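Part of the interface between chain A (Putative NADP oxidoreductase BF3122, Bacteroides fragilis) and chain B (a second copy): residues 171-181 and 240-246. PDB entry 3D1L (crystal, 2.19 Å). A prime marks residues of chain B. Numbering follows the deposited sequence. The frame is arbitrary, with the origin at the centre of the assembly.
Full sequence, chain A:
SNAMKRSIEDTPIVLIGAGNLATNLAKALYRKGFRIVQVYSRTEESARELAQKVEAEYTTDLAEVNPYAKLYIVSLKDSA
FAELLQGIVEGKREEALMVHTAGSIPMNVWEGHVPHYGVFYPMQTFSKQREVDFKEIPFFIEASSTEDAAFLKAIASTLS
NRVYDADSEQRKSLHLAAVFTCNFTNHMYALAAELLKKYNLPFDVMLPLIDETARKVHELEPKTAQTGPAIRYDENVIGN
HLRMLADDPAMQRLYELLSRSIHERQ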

# COMPACT_ATOMS: atom_id res chain seq x y z
N ARG A 171 -4.27 -10.96 16.85
CA ARG A 171 -2.83 -10.85 16.57
C ARG A 171 -2.44 -11.73 15.40
O ARG A 171 -1.62 -11.33 14.58
N LYS A 172 -3.04 -12.92 15.29
CA LYS A 172 -2.84 -13.74 14.09
C LYS A 172 -3.27 -13.02 12.82
O LYS A 172 -2.57 -13.08 11.81
N SER A 173 -4.40 -12.31 12.88
CA SER A 173 -4.89 -11.59 11.72
C SER A 173 -3.91 -10.52 11.21
O SER A 173 -3.85 -10.26 10.00
N LEU A 174 -3.13 -9.93 12.11
CA LEU A 174 -2.07 -8.99 11.72
C LEU A 174 -1.06 -9.67 10.80
O LEU A 174 -0.67 -9.12 9.76
N HIS A 175 -0.62 -10.87 11.17
CA HIS A 175 0.40 -11.54 10.38
C HIS A 175 -0.17 -12.12 9.10
O HIS A 175 0.56 -12.30 8.13
N LEU A 176 -1.45 -12.44 9.11
CA LEU A 176 -2.14 -12.83 7.89
C LEU A 176 -2.25 -11.64 6.95
O LEU A 176 -2.09 -11.77 5.73
N ALA A 177 -2.52 -10.47 7.54
CA ALA A 177 -2.66 -9.25 6.78
C ALA A 177 -1.32 -8.80 6.21
O ALA A 177 -1.26 -8.31 5.08
N ALA A 178 -0.25 -8.98 6.98
CA ALA A 178 1.12 -8.71 6.50
C ALA A 178 1.50 -9.53 5.26
O ALA A 178 2.23 -9.05 4.39
N VAL A 179 1.02 -10.77 5.20
CA VAL A 179 1.26 -11.61 4.02
C VAL A 179 0.67 -10.97 2.76
O VAL A 179 1.34 -10.92 1.73
N PHE A 180 -0.58 -10.50 2.84
CA PHE A 180 -1.19 -9.75 1.75
C PHE A 180 -0.42 -8.48 1.44
O PHE A 180 -0.05 -8.25 0.29
N THR A 181 -0.15 -7.72 2.49
CA THR A 181 0.45 -6.40 2.41
C THR A 181 1.94 -6.35 1.99
O THR A 181 2.35 -5.38 1.35
N ASN B 240 -2.62 -22.88 8.42
CA ASN B 240 -3.25 -21.96 9.37
C ASN B 240 -3.91 -20.76 8.67
O ASN B 240 -5.05 -20.40 8.95
N HIS B 241 -3.19 -20.15 7.72
CA HIS B 241 -3.73 -19.02 6.99
C HIS B 241 -4.94 -19.36 6.11
O HIS B 241 -5.91 -18.61 6.05
N LEU B 242 -4.89 -20.51 5.44
CA LEU B 242 -6.02 -20.94 4.64
C LEU B 242 -7.23 -21.23 5.54
O LEU B 242 -8.37 -20.89 5.20
N ARG B 243 -6.95 -21.81 6.70
CA ARG B 243 -7.95 -22.08 7.73
C ARG B 243 -8.67 -20.78 8.14
O ARG B 243 -9.89 -20.75 8.21
N MSE B 244 -7.91 -19.71 8.34
CA MSE B 244 -8.48 -18.40 8.68
C MSE B 244 -9.42 -17.81 7.63
O MSE B 244 -10.36 -17.09 7.96
N LEU B 245 -9.16 -18.13 6.37
CA LEU B 245 -9.92 -17.60 5.24
C LEU B 245 -11.05 -18.52 4.76
O LEU B 245 -11.64 -18.29 3.69
N ALA B 246 -11.35 -19.55 5.54
CA ALA B 246 -12.42 -20.50 5.23
C ALA B 246 -13.76 -19.82 4.96
O ALA B 246 -14.51 -20.25 4.08

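The helix of chain A meets a chain B helix at an angle of 101° between their N-to-C directions, with the axes 10.8 Å apart at closest approach. No hydrogen bond joins the two stretches; the 354 Å² they bury together comes mainly from van der Waals contacts of side chains, with a few from backbone atoms.

Arg171 lies out of reach, but its backbone O accepts a weak hydrogen bond from His175 ND1 (2.9 Å, N-H...O angle 120°). Lys172 starts toward chain B, and its CB lies 3.9 Å from CE of Met244′, a selenomethionine with chi1 between wells (-94°) and chi2 t. With chi1 m and the rest of the chain t, the amino end of Lys172 then leads away, so the contact uses the aliphatic base. Ser173 points away (chi1 p); its closest contact is through backbone N, 4.4 Å from Met244′ SE. Leu174 takes no part. His175 (chi1 m) leaves sideways and its ring leads away; NE2 is hydrogen-bonded elsewhere in the structure. The backbone O of His175 approaches His241′ CE1 at 4.0 Å.

Leu176 is the centre of the contact, burying 87 Å², the most of any residue here. Its CA is 6.5 Å from His241′ CA, and chi1 t with chi2 p directs the two methyls to different neighbours. Leu176 CD1 sits over one face of the His241′ ring (chi1 m, ND1 hydrogen-bonded elsewhere in the structure), 3.9 Å from the centroid and 24° off the normal, which is CH-pi geometry; the closest ring atom to Leu176 CD1, His241′ CG, is at 3.5 Å. Leu176 CD2 packs against Met244′ CB (3.8 Å) and Leu245′ CD2 (3.9 Å).

Val179 (chi1 t) points toward chain B, its CG2 3.7 Å from His241′ CE1. Phe180 leaves sideways, but chi1 m brings its ring nearer: Phe180 CZ meets CD1 of Leu245′ (m, t) at 4.3 Å, at the ring edge.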

# COMPACT_ATOMS: atom_id res chain seq x y z
CB ARG A 171 -1.99 -11.14 17.80
CG ARG A 171 -2.08 -10.05 18.85
CD ARG A 171 -0.97 -10.20 19.92
NE ARG A 171 -0.96 -11.52 20.54
CZ ARG A 171 -1.70 -11.89 21.60
NH1 ARG A 171 -2.54 -11.04 22.18
NH2 ARG A 171 -1.60 -13.13 22.06
CB LYS A 172 -3.54 -15.10 14.20
CG LYS A 172 -2.81 -16.04 15.16
CD LYS A 172 -3.66 -17.22 15.60
CE LYS A 172 -3.00 -17.92 16.79
NZ LYS A 172 -3.77 -19.10 17.24
CB SER A 173 -6.29 -11.00 11.97
OG SER A 173 -6.22 -9.75 12.63
CB LEU A 174 -1.35 -8.40 12.95
CG LEU A 174 -2.09 -7.47 13.92
CD1 LEU A 174 -1.29 -7.30 15.20
CD2 LEU A 174 -2.40 -6.11 13.30
CB HIS A 175 1.10 -12.62 11.21
CG HIS A 175 1.66 -12.09 12.49
ND1 HIS A 175 0.97 -12.14 13.68
CD2 HIS A 175 2.81 -11.43 12.75
CE1 HIS A 175 1.68 -11.57 14.63
NE2 HIS A 175 2.80 -11.12 14.09
CB LEU A 176 -3.53 -13.40 8.20
CG LEU A 176 -4.42 -13.80 7.02
CD1 LEU A 176 -3.75 -14.77 6.02
CD2 LEU A 176 -5.73 -14.36 7.51
CB ALA A 177 -3.31 -8.16 7.64
CB ALA A 178 2.15 -8.93 7.62
CB VAL A 179 0.73 -13.05 4.22
CG1 VAL A 179 0.75 -13.81 2.88
CG2 VAL A 179 1.60 -13.80 5.27
CB PHE A 180 -2.66 -9.44 2.06
CG PHE A 180 -3.56 -10.64 1.90
CD1 PHE A 180 -4.12 -10.94 0.67
CD2 PHE A 180 -3.80 -11.49 2.98
CE1 PHE A 180 -4.94 -12.07 0.52
CE2 PHE A 180 -4.62 -12.61 2.83
CZ PHE A 180 -5.19 -12.90 1.61
CB THR A 181 0.25 -5.66 3.75
OG1 THR A 181 -1.14 -5.37 3.89
CG2 THR A 181 0.96 -4.35 3.74
CB ASN B 240 -2.23 -21.50 10.42
CG ASN B 240 -1.84 -22.63 11.39
OD1 ASN B 240 -2.53 -23.65 11.50
ND2 ASN B 240 -0.72 -22.43 12.10
CB HIS B 241 -2.63 -18.30 6.21
CG HIS B 241 -1.73 -17.49 7.08
ND1 HIS B 241 -0.57 -16.90 6.62
CD2 HIS B 241 -1.80 -17.19 8.40
CE1 HIS B 241 0.02 -16.26 7.61
NE2 HIS B 241 -0.71 -16.42 8.71
CB LEU B 242 -5.64 -22.16 3.79
CG LEU B 242 -4.58 -21.88 2.70
CD1 LEU B 242 -3.99 -23.18 2.13
CD2 LEU B 242 -5.14 -20.99 1.60
CB ARG B 243 -7.28 -22.77 8.93
CG ARG B 243 -8.20 -23.64 9.78
CD ARG B 243 -7.42 -24.79 10.47
NE ARG B 243 -6.84 -25.72 9.49
CZ ARG B 243 -5.56 -26.11 9.44
NH1 ARG B 243 -4.69 -25.70 10.36
NH2 ARG B 243 -5.16 -26.94 8.49
CB MSE B 244 -7.38 -17.40 9.00
CG MSE B 244 -7.08 -17.32 10.46
SE MSE B 244 -5.82 -15.94 10.93
CE MSE B 244 -4.23 -17.04 10.92
CB LEU B 245 -8.96 -17.31 4.09
CG LEU B 245 -7.76 -16.40 4.36
CD1 LEU B 245 -6.80 -16.52 3.20
CD2 LEU B 245 -8.19 -14.96 4.56
CB ALA B 246 -12.56 -21.55 6.34